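Local atomic coordinates of glycosyl hydrolase family 2, TIM barrel domain protein (Parabacteroides merdae ATCC 43184, PDB entry 6DXU), a protein that probably hydrolyses beta-glucuronide conjugates, as a bacterial beta-glucuronidase of glycoside hydrolase family 2 from the human gut. Residues G329-E334 with A589-K594; N361-G366 with I383-E388. All coordinates share one frame; numbering follows the deposited sequence.

In the fold
Followed from the N terminus, the chain lays down strand 323-331, the first of the parallel strands of the TIM barrel, then passes through a helix to strand 362-364 and, after another helix, to strand 384-388. Contact 2 joins these last two strands and closes only a short loop. Contact 1 is made much later, when 589-594 returns to 329-334 after some 250 residues; contact 2 is therefore nested inside its loop. The two contacts share one sheet, since backbone bonds from T330 to F362 and R364 hold strand 323-331 against 362-364. Contact 1 thus closes the barrel between its first and last strands, whereas contact 2 pairs the second and third.

Contact 1: residues G329-E334 with A589-K594; sequences GTHRHE and AYWPFK
H331 is the polar centre of this contact, its ND1 donating a nearly straight bond (172°) to Y590 O at 2.8 Å. A chi1 of -62°, with CG anti to the carbonyl carbon, brings ND1 there and sets the oxygen in the imidazole plane. Two backbone bonds flank it: Y590 N to G329 O at 3.0 Å, beside the parallel bridge of G329 with A589 that joins the first and last strands of the TIM barrel, and F593 N to H331 O at 2.9 Å, just past the cis peptide linking W591 to P592. The aromatic contacts centre on W591, whose six-membered ring turns an edge toward one face of H331, with planes at 66° and centroids 4.6 Å apart. H333 NE2 comes within 3.5 Å of W591 CH2, while H333 ND1 bonds Y368 OH. A589 CB packs against H331 CE1 at 3.5 Å. An alanine in place of H331 would probably leave Y590 O without this donor and open a gap beside the W591 edge. V513 of strand 512-513 packs on H331 and A589, R364 of the neighbouring strand hydrogen-bonds H331 NE2, and M355 of helix 345-357 covers T330 and F593.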
ATOM      1  N   GLY D 329      44.810  21.572   6.239  1.00 20.88           N
ATOM      2  CA  GLY D 329      43.785  20.556   6.279  1.00 22.95           C
ATOM      3  C   GLY D 329      44.097  19.241   5.599  1.00 22.52           C
ATOM      4  O   GLY D 329      45.022  19.136   4.789  1.00 19.46           O
ATOM      5  N   THR D 330      43.306  18.225   5.929  1.00 18.47           N
ATOM      6  CA  THR D 330      43.339  16.960   5.222  1.00 19.07           C
ATOM      7  C   THR D 330      41.899  16.457   5.134  1.00 19.65           C
ATOM      8  O   THR D 330      40.948  17.180   5.458  1.00 20.83           O
ATOM      9  CB  THR D 330      44.304  15.980   5.909  1.00 20.81           C
ATOM     10  OG1 THR D 330      44.466  14.808   5.099  1.00 21.16           O
ATOM     11  CG2 THR D 330      43.800  15.586   7.290  1.00 21.72           C
ATOM     12  N   HIS D 331      41.735  15.235   4.650  1.00 19.46           N
ATOM     13  CA  HIS D 331      40.453  14.539   4.643  1.00 22.12           C
ATOM     14  C   HIS D 331      40.673  13.131   5.155  1.00 23.58           C
ATOM     15  O   HIS D 331      41.802  12.635   5.204  1.00 20.47           O
ATOM     16  CB  HIS D 331      39.822  14.401   3.255  1.00 19.45           C
ATOM     17  CG  HIS D 331      39.475  15.685   2.570  1.00 21.99           C
ATOM     18  ND1 HIS D 331      40.420  16.522   2.018  1.00 21.06           N
ATOM     19  CD2 HIS D 331      38.269  16.214   2.247  1.00 20.88           C
ATOM     20  CE1 HIS D 331      39.811  17.533   1.417  1.00 20.66           C
ATOM     21  NE2 HIS D 331      38.505  17.369   1.540  1.00 21.61           N
ATOM     22  N   ARG D 332      39.575  12.453   5.470  1.00 22.51           N
ATOM     23  CA  ARG D 332      39.684  11.030   5.734  1.00 19.54           C
ATOM     24  C   ARG D 332      38.390  10.344   5.324  1.00 22.34           C
ATOM     25  O   ARG D 332      37.311  10.943   5.356  1.00 18.69           O
ATOM     26  CB  ARG D 332      40.016  10.748   7.208  1.00 20.91           C
ATOM     27  CG  ARG D 332      38.838  10.866   8.161  1.00 22.44           C
ATOM     28  CD  ARG D 332      39.226  10.543   9.605  1.00 20.84           C
ATOM     29  NE  ARG D 332      39.662   9.150   9.806  1.00 21.96           N
ATOM     30  CZ  ARG D 332      38.849   8.125  10.077  1.00 20.70           C
ATOM     31  NH1 ARG D 332      37.529   8.300  10.168  1.00 19.39           N
ATOM     32  NH2 ARG D 332      39.358   6.911  10.271  1.00 21.42           N
ATOM     33  N   HIS D 333      38.528   9.101   4.883  1.00 17.40           N
ATOM     34  CA  HIS D 333      37.418   8.169   4.760  1.00 20.80           C
ATOM     35  C   HIS D 333      37.452   7.187   5.928  1.00 20.79           C
ATOM     36  O   HIS D 333      38.513   6.912   6.507  1.00 20.59           O
ATOM     37  CB  HIS D 333      37.488   7.406   3.430  1.00 18.43           C
ATOM     38  CG  HIS D 333      36.749   8.072   2.309  1.00 24.16           C
ATOM     39  ND1 HIS D 333      35.380   8.244   2.320  1.00 20.59           N
ATOM     40  CD2 HIS D 333      37.186   8.595   1.139  1.00 21.66           C
ATOM     41  CE1 HIS D 333      35.007   8.845   1.203  1.00 23.37           C
ATOM     42  NE2 HIS D 333      36.084   9.071   0.470  1.00 20.27           N
ATOM     43  N   GLU D 334      36.279   6.678   6.294  1.00 21.15           N
ATOM     44  CA  GLU D 334      36.204   5.584   7.260  1.00 19.91           C
ATOM     45  C   GLU D 334      36.484   4.307   6.491  1.00 21.00           C
ATOM     46  O   GLU D 334      35.581   3.671   5.940  1.00 20.16           O
ATOM     47  CB  GLU D 334      34.850   5.536   7.953  1.00 20.05           C
ATOM     48  CG  GLU D 334      34.587   6.721   8.840  1.00 20.95           C
ATOM     49  CD  GLU D 334      33.344   6.535   9.702  1.00 25.23           C
ATOM     50  OE1 GLU D 334      33.172   7.308  10.656  1.00 29.12           O
ATOM     51  OE2 GLU D 334      32.569   5.587   9.459  1.00 25.97           O
ATOM     52  N   ALA D 589      42.672  21.856   2.161  1.00 22.15           N
ATOM     53  CA  ALA D 589      42.699  20.508   2.709  1.00 21.78           C
ATOM     54  C   ALA D 589      43.181  19.542   1.635  1.00 19.24           C
ATOM     55  O   ALA D 589      42.518  19.378   0.600  1.00 21.97           O
ATOM     56  CB  ALA D 589      41.314  20.109   3.241  1.00 21.08           C
ATOM     57  N   TYR D 590      44.331  18.912   1.884  1.00 20.68           N
ATOM     58  CA  TYR D 590      44.843  17.858   1.012  1.00 18.81           C
ATOM     59  C   TYR D 590      43.867  16.677   0.980  1.00 19.78           C
ATOM     60  O   TYR D 590      43.229  16.355   1.988  1.00 21.55           O
ATOM     61  CB  TYR D 590      46.226  17.410   1.520  1.00 17.85           C
ATOM     62  CG  TYR D 590      46.883  16.393   0.612  1.00 19.73           C
ATOM     63  CD1 TYR D 590      46.567  15.037   0.721  1.00 20.31           C
ATOM     64  CD2 TYR D 590      47.792  16.783  -0.371  1.00 20.90           C
ATOM     65  CE1 TYR D 590      47.122  14.098  -0.135  1.00 19.42           C
ATOM     66  CE2 TYR D 590      48.371  15.838  -1.229  1.00 20.23           C
ATOM     67  CZ  TYR D 590      48.024  14.497  -1.104  1.00 21.80           C
ATOM     68  OH  TYR D 590      48.565  13.539  -1.954  1.00 21.88           O
ATOM     69  N   TRP D 591      43.758  16.014  -0.182  1.00 19.97           N
ATOM     70  CA  TRP D 591      42.882  14.848  -0.344  1.00 20.03           C
ATOM     71  C   TRP D 591      43.673  13.585  -0.683  1.00 19.64           C
ATOM     72  O   TRP D 591      44.256  13.508  -1.776  1.00 20.44           O
ATOM     73  CB  TRP D 591      41.829  15.076  -1.442  1.00 17.49           C
ATOM     74  CG  TRP D 591      41.001  13.832  -1.673  1.00 21.39           C
ATOM     75  CD1 TRP D 591      41.298  12.776  -2.497  1.00 23.31           C
ATOM     76  CD2 TRP D 591      39.766  13.493  -1.021  1.00 21.82           C
ATOM     77  NE1 TRP D 591      40.312  11.804  -2.402  1.00 23.44           N
ATOM     78  CE2 TRP D 591      39.359  12.229  -1.511  1.00 23.27           C
ATOM     79  CE3 TRP D 591      38.952  14.150  -0.095  1.00 22.65           C
ATOM     80  CZ2 TRP D 591      38.188  11.607  -1.087  1.00 22.70           C
ATOM     81  CZ3 TRP D 591      37.777  13.526   0.328  1.00 20.83           C
ATOM     82  CH2 TRP D 591      37.409  12.269  -0.175  1.00 24.32           C
ATOM     83  N   PRO D 592      43.674  12.540   0.156  1.00 18.70           N
ATOM     84  CA  PRO D 592      43.240  12.452   1.547  1.00 19.55           C
ATOM     85  C   PRO D 592      44.451  12.251   2.440  1.00 21.40           C
ATOM     86  O   PRO D 592      45.592  12.203   1.959  1.00 22.56           O
ATOM     87  CB  PRO D 592      42.398  11.187   1.556  1.00 20.41           C
ATOM     88  CG  PRO D 592      43.254  10.257   0.677  1.00 17.95           C
ATOM     89  CD  PRO D 592      43.878  11.185  -0.397  1.00 19.42           C
ATOM     90  N   PHE D 593      44.203  12.059   3.732  1.00 20.80           N
ATOM     91  CA  PHE D 593      45.290  11.696   4.633  1.00 20.69           C
ATOM     92  C   PHE D 593      45.813  10.294   4.335  1.00 23.88           C
ATOM     93  O   PHE D 593      47.033  10.066   4.300  1.00 21.23           O
ATOM     94  CB  PHE D 593      44.811  11.787   6.076  1.00 21.16           C
ATOM     95  CG  PHE D 593      45.880  11.514   7.086  1.00 21.58           C
ATOM     96  CD1 PHE D 593      46.993  12.329   7.165  1.00 20.09           C
ATOM     97  CD2 PHE D 593      45.758  10.457   7.973  1.00 19.16           C
ATOM     98  CE1 PHE D 593      47.978  12.096   8.110  1.00 20.97           C
ATOM     99  CE2 PHE D 593      46.725  10.219   8.920  1.00 22.62           C
ATOM    100  CZ  PHE D 593      47.842  11.039   8.998  1.00 22.40           C
ATOM    101  N   LYS D 594      44.904   9.331   4.161  1.00 18.66           N
ATOM    102  CA  LYS D 594      45.264   7.921   4.085  1.00 19.30           C
ATOM    103  C   LYS D 594      44.656   7.282   2.846  1.00 22.17           C
ATOM    104  O   LYS D 594      43.486   7.533   2.522  1.00 20.88           O
ATOM    105  CB  LYS D 594      44.799   7.179   5.351  1.00 20.34           C
ATOM    106  CG  LYS D 594      45.226   5.719   5.427  1.00 21.24           C
ATOM    107  CD  LYS D 594      44.718   5.066   6.700  1.00 21.50           C
ATOM    108  CE  LYS D 594      43.229   4.679   6.533  1.00 21.67           C
ATOM    109  NZ  LYS D 594      42.584   4.300   7.841  1.00 21.29           N
TER
HETATM  110  O   HOH W   1      41.492   8.508   4.391  1.00 20.99           O

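Contact 2: residues N361-G366 with I383-E388; sequences NFIRLG and ILVWEE
R364 runs alongside W386 and ends on E388 in a salt bridge. With CG anti to the backbone N (chi1 172°) and the chain extended to NE, its CD lies over the five-membered ring of W386, 3.6 Å from the centroid. The guanidinium then grips E388 OE1 side-on. On E388 OE1, R364 NE arrives from above the carboxylate plane at 2.9 Å, R364 NH2 from the syn side at 3.1 Å, and W386 NE1 uses the anti lone pair at 2.9 Å. Three donors on one oxygen should fix the carboxylate's rotation; NH1 turns to E514. F362 CZ lies against W386 CB at 3.8 Å. On the opposite face from F362, R364 and W386, I363 CG2 meets I383 CG2 at 3.6 Å. Backbone bonds knit this part closely, W386 N to I363 O being the straightest (169°). Past L365 N, bonded to W386 O, the pairing becomes looser: L365 makes an inverse gamma turn, and a water accepts from E388 N on the G366 side, although this end too is buried. Strands 362-364 and 384-388 run parallel, 10° apart, joined through helix 372-381 in the beta-alpha-beta unit from which TIM barrels are built.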
ATOM      1  N   ASN D 361      45.464  21.037  11.331  1.00 19.16           N
ATOM      2  CA  ASN D 361      44.531  21.748  12.207  1.00 21.86           C
ATOM      3  C   ASN D 361      43.118  21.819  11.634  1.00 20.63           C
ATOM      4  O   ASN D 361      42.261  22.516  12.203  1.00 18.65           O
ATOM      5  CB  ASN D 361      45.036  23.164  12.554  1.00 22.42           C
ATOM      6  CG  ASN D 361      45.084  24.109  11.344  1.00 24.11           C
ATOM      7  OD1 ASN D 361      44.401  23.908  10.341  1.00 22.51           O
ATOM      8  ND2 ASN D 361      45.915  25.149  11.444  1.00 22.92           N
ATOM      9  N   PHE D 362      42.849  21.128  10.527  1.00 19.97           N
ATOM     10  CA  PHE D 362      41.551  21.204   9.870  1.00 19.35           C
ATOM     11  C   PHE D 362      41.314  19.903   9.123  1.00 21.08           C
ATOM     12  O   PHE D 362      42.240  19.352   8.522  1.00 19.28           O
ATOM     13  CB  PHE D 362      41.489  22.393   8.901  1.00 21.03           C
ATOM     14  CG  PHE D 362      40.244  22.438   8.056  1.00 21.13           C
ATOM     15  CD1 PHE D 362      38.988  22.553   8.635  1.00 21.94           C
ATOM     16  CD2 PHE D 362      40.339  22.380   6.676  1.00 21.70           C
ATOM     17  CE1 PHE D 362      37.841  22.590   7.833  1.00 23.41           C
ATOM     18  CE2 PHE D 362      39.220  22.411   5.874  1.00 19.54           C
ATOM     19  CZ  PHE D 362      37.959  22.518   6.453  1.00 21.95           C
ATOM     20  N   ILE D 363      40.078  19.410   9.146  1.00 21.48           N
ATOM     21  CA  ILE D 363      39.761  18.200   8.400  1.00 19.12           C
ATOM     22  C   ILE D 363      38.355  18.323   7.830  1.00 22.01           C
ATOM     23  O   ILE D 363      37.435  18.816   8.494  1.00 19.27           O
ATOM     24  CB  ILE D 363      39.918  16.926   9.269  1.00 19.47           C
ATOM     25  CG1 ILE D 363      39.803  15.658   8.404  1.00 20.12           C
ATOM     26  CG2 ILE D 363      38.908  16.910  10.426  1.00 18.11           C
ATOM     27  CD1 ILE D 363      40.180  14.367   9.138  1.00 20.67           C
ATOM     28  N   ARG D 364      38.205  17.894   6.591  1.00 16.72           N
ATOM     29  CA  ARG D 364      36.897  17.647   5.997  1.00 16.31           C
ATOM     30  C   ARG D 364      36.682  16.141   6.028  1.00 19.38           C
ATOM     31  O   ARG D 364      37.507  15.387   5.504  1.00 18.46           O
ATOM     32  CB  ARG D 364      36.842  18.210   4.579  1.00 15.97           C
ATOM     33  CG  ARG D 364      35.576  17.855   3.766  1.00 18.76           C
ATOM     34  CD  ARG D 364      35.571  18.625   2.455  1.00 20.01           C
ATOM     35  NE  ARG D 364      34.536  18.160   1.533  1.00 18.94           N
ATOM     36  CZ  ARG D 364      34.757  17.648   0.327  1.00 23.59           C
ATOM     37  NH1 ARG D 364      35.994  17.501  -0.138  1.00 21.37           N
ATOM     38  NH2 ARG D 364      33.723  17.277  -0.422  1.00 24.22           N
ATOM     39  N   LEU D 365      35.602  15.699   6.677  1.00 18.53           N
ATOM     40  CA  LEU D 365      35.451  14.286   7.041  1.00 21.26           C
ATOM     41  C   LEU D 365      34.897  13.461   5.873  1.00 21.09           C
ATOM     42  O   LEU D 365      33.884  12.771   5.977  1.00 19.71           O
ATOM     43  CB  LEU D 365      34.580  14.158   8.286  1.00 15.66           C
ATOM     44  CG  LEU D 365      35.241  14.717   9.551  1.00 18.04           C
ATOM     45  CD1 LEU D 365      34.295  14.683  10.746  1.00 19.36           C
ATOM     46  CD2 LEU D 365      36.502  13.915   9.872  1.00 20.38           C
ATOM     47  N   GLY D 366      35.620  13.508   4.753  1.00 17.98           N
ATOM     48  CA  GLY D 366      35.161  12.784   3.588  1.00 21.08           C
ATOM     49  C   GLY D 366      33.831  13.343   3.143  1.00 22.39           C
ATOM     50  O   GLY D 366      33.581  14.550   3.230  1.00 23.40           O
ATOM     51  N   ILE D 383      41.436  20.045  16.088  1.00 18.40           N
ATOM     52  CA  ILE D 383      41.309  19.953  14.636  1.00 22.23           C
ATOM     53  C   ILE D 383      39.926  20.474  14.267  1.00 23.03           C
ATOM     54  O   ILE D 383      38.919  19.871  14.653  1.00 20.60           O
ATOM     55  CB  ILE D 383      41.496  18.516  14.125  1.00 22.65           C
ATOM     56  CG1 ILE D 383      42.873  17.983  14.533  1.00 26.33           C
ATOM     57  CG2 ILE D 383      41.285  18.451  12.597  1.00 18.41           C
ATOM     58  CD1 ILE D 383      43.071  16.493  14.183  1.00 27.23           C
ATOM     59  N   LEU D 384      39.872  21.599  13.549  1.00 18.34           N
ATOM     60  CA  LEU D 384      38.600  22.137  13.079  1.00 19.60           C
ATOM     61  C   LEU D 384      37.990  21.207  12.024  1.00 20.08           C
ATOM     62  O   LEU D 384      38.696  20.455  11.346  1.00 19.42           O
ATOM     63  CB  LEU D 384      38.793  23.538  12.505  1.00 20.44           C
ATOM     64  CG  LEU D 384      39.240  24.581  13.539  1.00 20.96           C
ATOM     65  CD1 LEU D 384      39.892  25.787  12.867  1.00 23.46           C
ATOM     66  CD2 LEU D 384      38.056  24.998  14.395  1.00 21.23           C
ATOM     67  N   VAL D 385      36.663  21.271  11.872  1.00 19.70           N
ATOM     68  CA  VAL D 385      35.934  20.253  11.118  1.00 16.72           C
ATOM     69  C   VAL D 385      34.944  20.866  10.130  1.00 21.76           C
ATOM     70  O   VAL D 385      34.149  21.747  10.484  1.00 20.45           O
ATOM     71  CB  VAL D 385      35.194  19.291  12.071  1.00 19.53           C
ATOM     72  CG1 VAL D 385      34.159  18.442  11.323  1.00 18.63           C
ATOM     73  CG2 VAL D 385      36.195  18.395  12.778  1.00 15.95           C
ATOM     74  N   TRP D 386      34.982  20.348   8.899  1.00 17.56           N
ATOM     75  CA  TRP D 386      33.919  20.431   7.903  1.00 20.37           C
ATOM     76  C   TRP D 386      33.321  19.033   7.782  1.00 20.90           C
ATOM     77  O   TRP D 386      34.051  18.059   7.531  1.00 18.35           O
ATOM     78  CB  TRP D 386      34.508  20.935   6.582  1.00 19.62           C
ATOM     79  CG  TRP D 386      33.748  20.810   5.261  1.00 19.29           C
ATOM     80  CD1 TRP D 386      32.799  19.872   4.893  1.00 24.75           C
ATOM     81  CD2 TRP D 386      33.945  21.641   4.103  1.00 18.06           C
ATOM     82  NE1 TRP D 386      32.393  20.094   3.593  1.00 24.58           N
ATOM     83  CE2 TRP D 386      33.080  21.166   3.086  1.00 24.85           C
ATOM     84  CE3 TRP D 386      34.761  22.739   3.832  1.00 25.19           C
ATOM     85  CZ2 TRP D 386      33.019  21.755   1.828  1.00 23.93           C
ATOM     86  CZ3 TRP D 386      34.687  23.328   2.584  1.00 22.95           C
ATOM     87  CH2 TRP D 386      33.836  22.833   1.597  1.00 22.12           C
ATOM     88  N   GLU D 387      32.016  18.922   8.033  1.00 19.30           N
ATOM     89  CA  GLU D 387      31.327  17.643   7.956  1.00 17.72           C
ATOM     90  C   GLU D 387      30.105  17.799   7.062  1.00 20.47           C
ATOM     91  O   GLU D 387      29.309  18.734   7.252  1.00 19.94           O
ATOM     92  CB  GLU D 387      30.941  17.147   9.361  1.00 15.03           C
ATOM     93  CG  GLU D 387      30.550  15.651   9.403  1.00 16.99           C
ATOM     94  CD  GLU D 387      30.255  15.168  10.812  1.00 19.79           C
ATOM     95  OE1 GLU D 387      29.708  15.947  11.638  1.00 17.17           O
ATOM     96  OE2 GLU D 387      30.581  14.005  11.098  1.00 18.58           O
ATOM     97  N   GLU D 388      29.930  16.877   6.104  1.00 19.39           N
ATOM     98  CA  GLU D 388      28.913  17.047   5.068  1.00 18.46           C
ATOM     99  C   GLU D 388      28.018  15.821   4.950  1.00 19.85           C
ATOM    100  O   GLU D 388      28.334  14.748   5.469  1.00 18.50           O
ATOM    101  CB  GLU D 388      29.547  17.342   3.697  1.00 18.92           C
ATOM    102  CG  GLU D 388      30.307  16.187   3.053  1.00 21.19           C
ATOM    103  CD  GLU D 388      31.148  16.661   1.854  1.00 22.40           C
ATOM    104  OE1 GLU D 388      31.701  17.780   1.921  1.00 24.36           O
ATOM    105  OE2 GLU D 388      31.209  15.943   0.830  1.00 23.43           O
TER
HETATM  106  O   HOH W   2      32.120  15.020   6.003  1.00 16.83           O